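Local coordinates for protein SdbC (Legionella pneumophila subsp. pneumophila, PDB 4KSN) that is a Legionella effector of unknown biochemical function, represented by its C-terminal domain, several copies of which pack together, at residues Asp13-Lys18 / Pro54-Ser59; Leu17-Asp20 / Tyr26-Phe29. The protein carries 1 engineered substitution. One frame throughout, in Å; residues are numbered along the deposited sequence.

Interaction 1. Residues Asp13-Lys18 / Pro54-Ser59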
# COMPACT_ATOMS: atom_id res chain seq x y z
N ASP A 13 -7.47 -6.41 6.83
CA ASP A 13 -7.37 -7.26 8.00
C ASP A 13 -7.83 -6.42 9.17
O ASP A 13 -7.63 -5.20 9.18
CB ASP A 13 -5.96 -7.65 8.29
CG ASP A 13 -5.31 -8.38 7.13
OD1 ASP A 13 -5.97 -9.26 6.57
OD2 ASP A 13 -4.16 -8.04 6.83
N LEU A 14 -8.35 -7.10 10.17
CA LEU A 14 -8.69 -6.51 11.47
C LEU A 14 -8.17 -7.46 12.51
O LEU A 14 -7.81 -8.62 12.17
CB LEU A 14 -10.21 -6.43 11.56
CG LEU A 14 -10.89 -5.41 10.67
CD1 LEU A 14 -12.37 -5.51 10.86
CD2 LEU A 14 -10.36 -4.01 10.97
N TYR A 15 -8.00 -6.99 13.75
CA TYR A 15 -7.41 -7.80 14.77
C TYR A 15 -8.29 -7.69 16.03
O TYR A 15 -8.67 -6.59 16.42
CB TYR A 15 -5.98 -7.34 15.06
CG TYR A 15 -5.07 -7.57 13.94
CD1 TYR A 15 -4.93 -6.62 12.89
CD2 TYR A 15 -4.42 -8.78 13.80
CE1 TYR A 15 -4.18 -6.89 11.81
CE2 TYR A 15 -3.66 -9.04 12.68
CZ TYR A 15 -3.51 -8.09 11.73
OH TYR A 15 -2.74 -8.33 10.65
N LEU A 16 -8.55 -8.83 16.66
CA LEU A 16 -9.17 -8.90 17.95
C LEU A 16 -8.08 -9.06 18.97
O LEU A 16 -7.30 -10.03 18.91
CB LEU A 16 -10.09 -10.12 17.98
CG LEU A 16 -10.95 -10.34 19.20
CD1 LEU A 16 -11.93 -9.19 19.47
CD2 LEU A 16 -11.71 -11.63 19.01
N LEU A 17 -7.97 -8.06 19.84
CA LEU A 17 -6.89 -7.92 20.74
C LEU A 17 -7.49 -8.03 22.14
O LEU A 17 -8.43 -7.33 22.47
CB LEU A 17 -6.18 -6.58 20.63
CG LEU A 17 -5.27 -6.27 19.41
CD1 LEU A 17 -4.43 -5.04 19.79
CD2 LEU A 17 -4.40 -7.45 18.89
N LYS A 18 -6.84 -8.84 22.98
CA LYS A 18 -7.34 -9.04 24.34
C LYS A 18 -6.14 -9.10 25.24
O LYS A 18 -5.15 -9.63 24.88
CB LYS A 18 -8.25 -10.30 24.43
CG LYS A 18 -9.54 -10.21 23.71
CD LYS A 18 -10.28 -11.55 23.67
CE LYS A 18 -11.64 -11.47 23.03
NZ LYS A 18 -12.67 -10.66 23.79
N PRO A 54 6.37 -11.29 9.97
CA PRO A 54 5.19 -10.52 9.59
C PRO A 54 4.70 -9.60 10.71
O PRO A 54 4.80 -9.95 11.87
CB PRO A 54 4.14 -11.60 9.31
CG PRO A 54 4.96 -12.82 8.97
CD PRO A 54 6.10 -12.74 9.93
N ARG A 55 4.23 -8.43 10.33
CA ARG A 55 3.65 -7.45 11.25
C ARG A 55 2.09 -7.60 11.27
O ARG A 55 1.49 -7.96 10.26
CB ARG A 55 4.04 -6.06 10.75
CG ARG A 55 5.57 -5.79 10.77
CD ARG A 55 6.25 -6.14 12.07
NE ARG A 55 7.54 -5.44 12.19
CZ ARG A 55 8.73 -5.94 11.83
NH1 ARG A 55 8.88 -7.18 11.35
NH2 ARG A 55 9.81 -5.18 11.98
N PRO A 56 1.44 -7.29 12.40
CA PRO A 56 2.07 -6.80 13.60
C PRO A 56 2.78 -7.92 14.31
O PRO A 56 2.34 -9.07 14.23
CB PRO A 56 0.88 -6.31 14.46
CG PRO A 56 -0.28 -7.11 13.99
CD PRO A 56 -0.03 -7.36 12.53
N LEU A 57 3.86 -7.59 15.00
CA LEU A 57 4.53 -8.57 15.80
C LEU A 57 3.62 -8.79 16.98
O LEU A 57 2.94 -7.87 17.42
CB LEU A 57 5.88 -8.06 16.28
CG LEU A 57 6.87 -7.72 15.17
CD1 LEU A 57 8.08 -6.96 15.69
CD2 LEU A 57 7.30 -8.96 14.40
N GLU A 58 3.66 -10.00 17.54
CA GLU A 58 2.85 -10.34 18.70
C GLU A 58 3.60 -10.10 20.00
O GLU A 58 4.83 -10.20 20.06
CB GLU A 58 2.46 -11.81 18.60
CG GLU A 58 1.79 -12.14 17.27
CD GLU A 58 0.77 -13.27 17.36
OE1 GLU A 58 0.02 -13.46 16.37
OE2 GLU A 58 0.73 -13.96 18.39
N SER A 59 2.86 -9.82 21.06
CA SER A 59 3.42 -9.73 22.40
C SER A 59 3.01 -10.95 23.19
O SER A 59 1.96 -11.54 22.95
CB SER A 59 2.83 -8.51 23.12
OG SER A 59 3.10 -8.60 24.50
O HOH W 1 -0.51 -10.37 9.95
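Tyr15 and Pro56 are the pair that brings strand 13-18 up against the loop 54-59. The two side chains approach from opposite directions, and the pyrrolidine lies over one face of the phenol ring, displaced toward the hydroxyl end. Pro56 CG sits 4.2 Å from the centroid of the Tyr15 ring, 19° off the ring normal, which makes a CH-pi contact. Its neighbour CD reaches further along the tyrosine: Pro56 CD is 3.6 Å from Tyr15 CZ and 3.4 Å from Tyr15 OH. Tyr15 extends toward the loop because CG stands opposite its own carbonyl carbon, beside the backbone N (chi1 -67°), and chi2 of 87° turns a face of the ring to Pro56. On the other side, the peptide bond between Arg55 and Pro56 is cis.

Strand 10-20, which carries Tyr15, is the central strand of a three-stranded antiparallel sheet, and the loop between strands 26-33 and 62-71 folds back across one of its faces. Tyr33 of strand 26-33 also touches both Tyr15 and Pro56, while Leu64 and Gln66 flank the tyrosine from strand 62-71.

No direct hydrogen bond joins the segments. A water bridges them instead: it lies 3.1 Å from Tyr15 OH, and it donates to Arg55 O, also at 3.1 Å. The phenol oxygen thus has a polar partner although the proline packs against it. The Arg55 side chain leads away from the strand, its NH1 hydrogen-bonded to Met53 O and Ser43 O and its NH2 to Asn38 OD1 of a fourth subunit; it also packs on Glu27 of a second subunit.

Interaction 2. Residues Leu17-Asp20 / Tyr26-Phe29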
# COMPACT_ATOMS: atom_id res chain seq x y z
N LEU A 17 -7.97 -8.06 19.84
CA LEU A 17 -6.89 -7.92 20.74
C LEU A 17 -7.49 -8.03 22.14
O LEU A 17 -8.43 -7.33 22.47
CB LEU A 17 -6.18 -6.58 20.63
CG LEU A 17 -5.27 -6.27 19.41
CD1 LEU A 17 -4.43 -5.04 19.79
CD2 LEU A 17 -4.40 -7.45 18.89
N LYS A 18 -6.84 -8.84 22.98
CA LYS A 18 -7.34 -9.04 24.34
C LYS A 18 -6.14 -9.10 25.24
O LYS A 18 -5.15 -9.63 24.88
CB LYS A 18 -8.25 -10.30 24.43
CG LYS A 18 -9.54 -10.21 23.71
CD LYS A 18 -10.28 -11.55 23.67
CE LYS A 18 -11.64 -11.47 23.03
NZ LYS A 18 -12.67 -10.66 23.79
N TYR A 19 -6.21 -8.46 26.39
CA TYR A 19 -5.04 -8.41 27.28
C TYR A 19 -5.48 -8.31 28.75
O TYR A 19 -6.48 -7.71 29.09
CB TYR A 19 -4.08 -7.28 26.92
CG TYR A 19 -4.62 -5.89 27.10
CD1 TYR A 19 -4.47 -5.20 28.30
CD2 TYR A 19 -5.24 -5.22 26.04
CE1 TYR A 19 -5.02 -3.92 28.48
CE2 TYR A 19 -5.74 -3.95 26.19
CZ TYR A 19 -5.61 -3.28 27.37
OH TYR A 19 -6.10 -2.04 27.48
N ASP A 20 -4.75 -9.00 29.60
CA ASP A 20 -5.00 -8.97 31.04
C ASP A 20 -4.41 -7.66 31.56
O ASP A 20 -3.28 -7.29 31.22
CB ASP A 20 -4.34 -10.19 31.69
CG ASP A 20 -4.32 -10.12 33.23
OD1 ASP A 20 -5.37 -9.85 33.84
OD2 ASP A 20 -3.22 -10.32 33.76
N TYR A 26 -9.79 -8.59 31.94
CA TYR A 26 -9.15 -8.40 30.61
C TYR A 26 -9.98 -7.43 29.76
O TYR A 26 -11.18 -7.33 29.87
CB TYR A 26 -8.94 -9.75 29.87
CG TYR A 26 -10.23 -10.42 29.46
CD1 TYR A 26 -10.91 -11.31 30.31
CD2 TYR A 26 -10.77 -10.21 28.18
CE1 TYR A 26 -12.11 -11.91 29.92
CE2 TYR A 26 -11.96 -10.80 27.79
CZ TYR A 26 -12.62 -11.67 28.66
OH TYR A 26 -13.79 -12.23 28.20
N GLU A 27 -9.27 -6.78 28.80
CA GLU A 27 -9.87 -5.76 27.97
C GLU A 27 -9.82 -6.29 26.57
O GLU A 27 -8.85 -6.98 26.24
CB GLU A 27 -9.08 -4.43 28.05
CG GLU A 27 -8.93 -3.86 29.46
CD GLU A 27 -10.22 -3.35 30.01
OE1 GLU A 27 -11.35 -3.72 29.55
OE2 GLU A 27 -10.12 -2.50 30.92
N SER A 28 -10.85 -5.97 25.79
CA SER A 28 -11.00 -6.47 24.45
C SER A 28 -11.25 -5.32 23.51
O SER A 28 -12.03 -4.42 23.84
CB SER A 28 -12.23 -7.39 24.39
OG SER A 28 -12.14 -8.48 25.31
N PHE A 29 -10.69 -5.44 22.30
CA PHE A 29 -10.76 -4.35 21.33
C PHE A 29 -10.82 -5.01 19.95
O PHE A 29 -10.24 -6.09 19.75
CB PHE A 29 -9.50 -3.53 21.37
CG PHE A 29 -9.33 -2.64 22.59
CD1 PHE A 29 -8.70 -3.11 23.72
CD2 PHE A 29 -9.69 -1.32 22.55
CE1 PHE A 29 -8.54 -2.30 24.81
CE2 PHE A 29 -9.49 -0.48 23.61
CZ PHE A 29 -8.93 -0.98 24.77
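Tyr19 takes chi1 65°, which puts CG between its own backbone N and carbonyl carbon and carries the ring toward strand 26-29, where the strand pairing places Glu27 CB over one face of it. Glu27 CB lies 4.0 Å from the centroid of the Tyr19 ring in a CH-pi contact, and Glu27 CG lies near the hydroxyl end. The same tyrosine meets a second aromatic ring obliquely, Tyr19 CE2 being 3.5 Å from Phe29 CE1.

Beneath these side chains runs the antiparallel ladder of the beta hairpin formed by strands 10-20 and 26-33. Leu17 with Phe29 and Tyr19 with Glu27 are hydrogen-bonded pairs, each joined by two N-H...O bonds; Leu17 N to Phe29 O is 3.0 Å and almost straight. The non-hydrogen-bonded pairs, Lys18 with Ser28 and Asp20 with Tyr26, point to the other face. There Lys18 runs extended until its last torsion, where it bends to put NZ 2.7 Å from Ser28 OG, and NZ also comes to the edge of the Tyr26 ring, 4.1 Å from Tyr26 CE2.

The face bearing Leu17, Tyr19, Glu27 and Phe29 packs on a second subunit, and Phe29 pairs in an antiparallel ladder with a strand of that copy, carrying the sheet on across the interface. Tyr19 OH is hydrogen-bonded to Leu57 O of the second subunit. A bend at chi2 (-69°) leads the Glu27 carboxylate away toward the same copy, where OE1 forms a salt bridge with its Arg55 NH2 and a hydrogen bond with its Tyr33 OH, while OE2 takes its Leu57 N. With three partners shared between its two oxygens, one of them an arginine, the Glu27 carboxylate is probably kept ionised, and its bonds fix the rotation of the group against the neighbouring chain.

In the fold
From the N terminus, the chain runs along strand 10-20, turns, and comes straight back as strand 26-33; interaction 2 closes that short hairpin loop between Asp20 and Tyr26. The chain then wanders through a long irregular excursion before 54-59 returns to the first strand, closing the much larger loop of interaction 1, and strand 62-71 completes the sheet on the other side of strand 10-20. The two segments on strand 10-20 overlap at Leu17 and Lys18, and the contacts have centres about 12 Å apart. Segment 26-29 falls within the span that interaction 1 encloses. Together they join strand 26-33 and the loop to the central strand 10-20, and both border the second subunit.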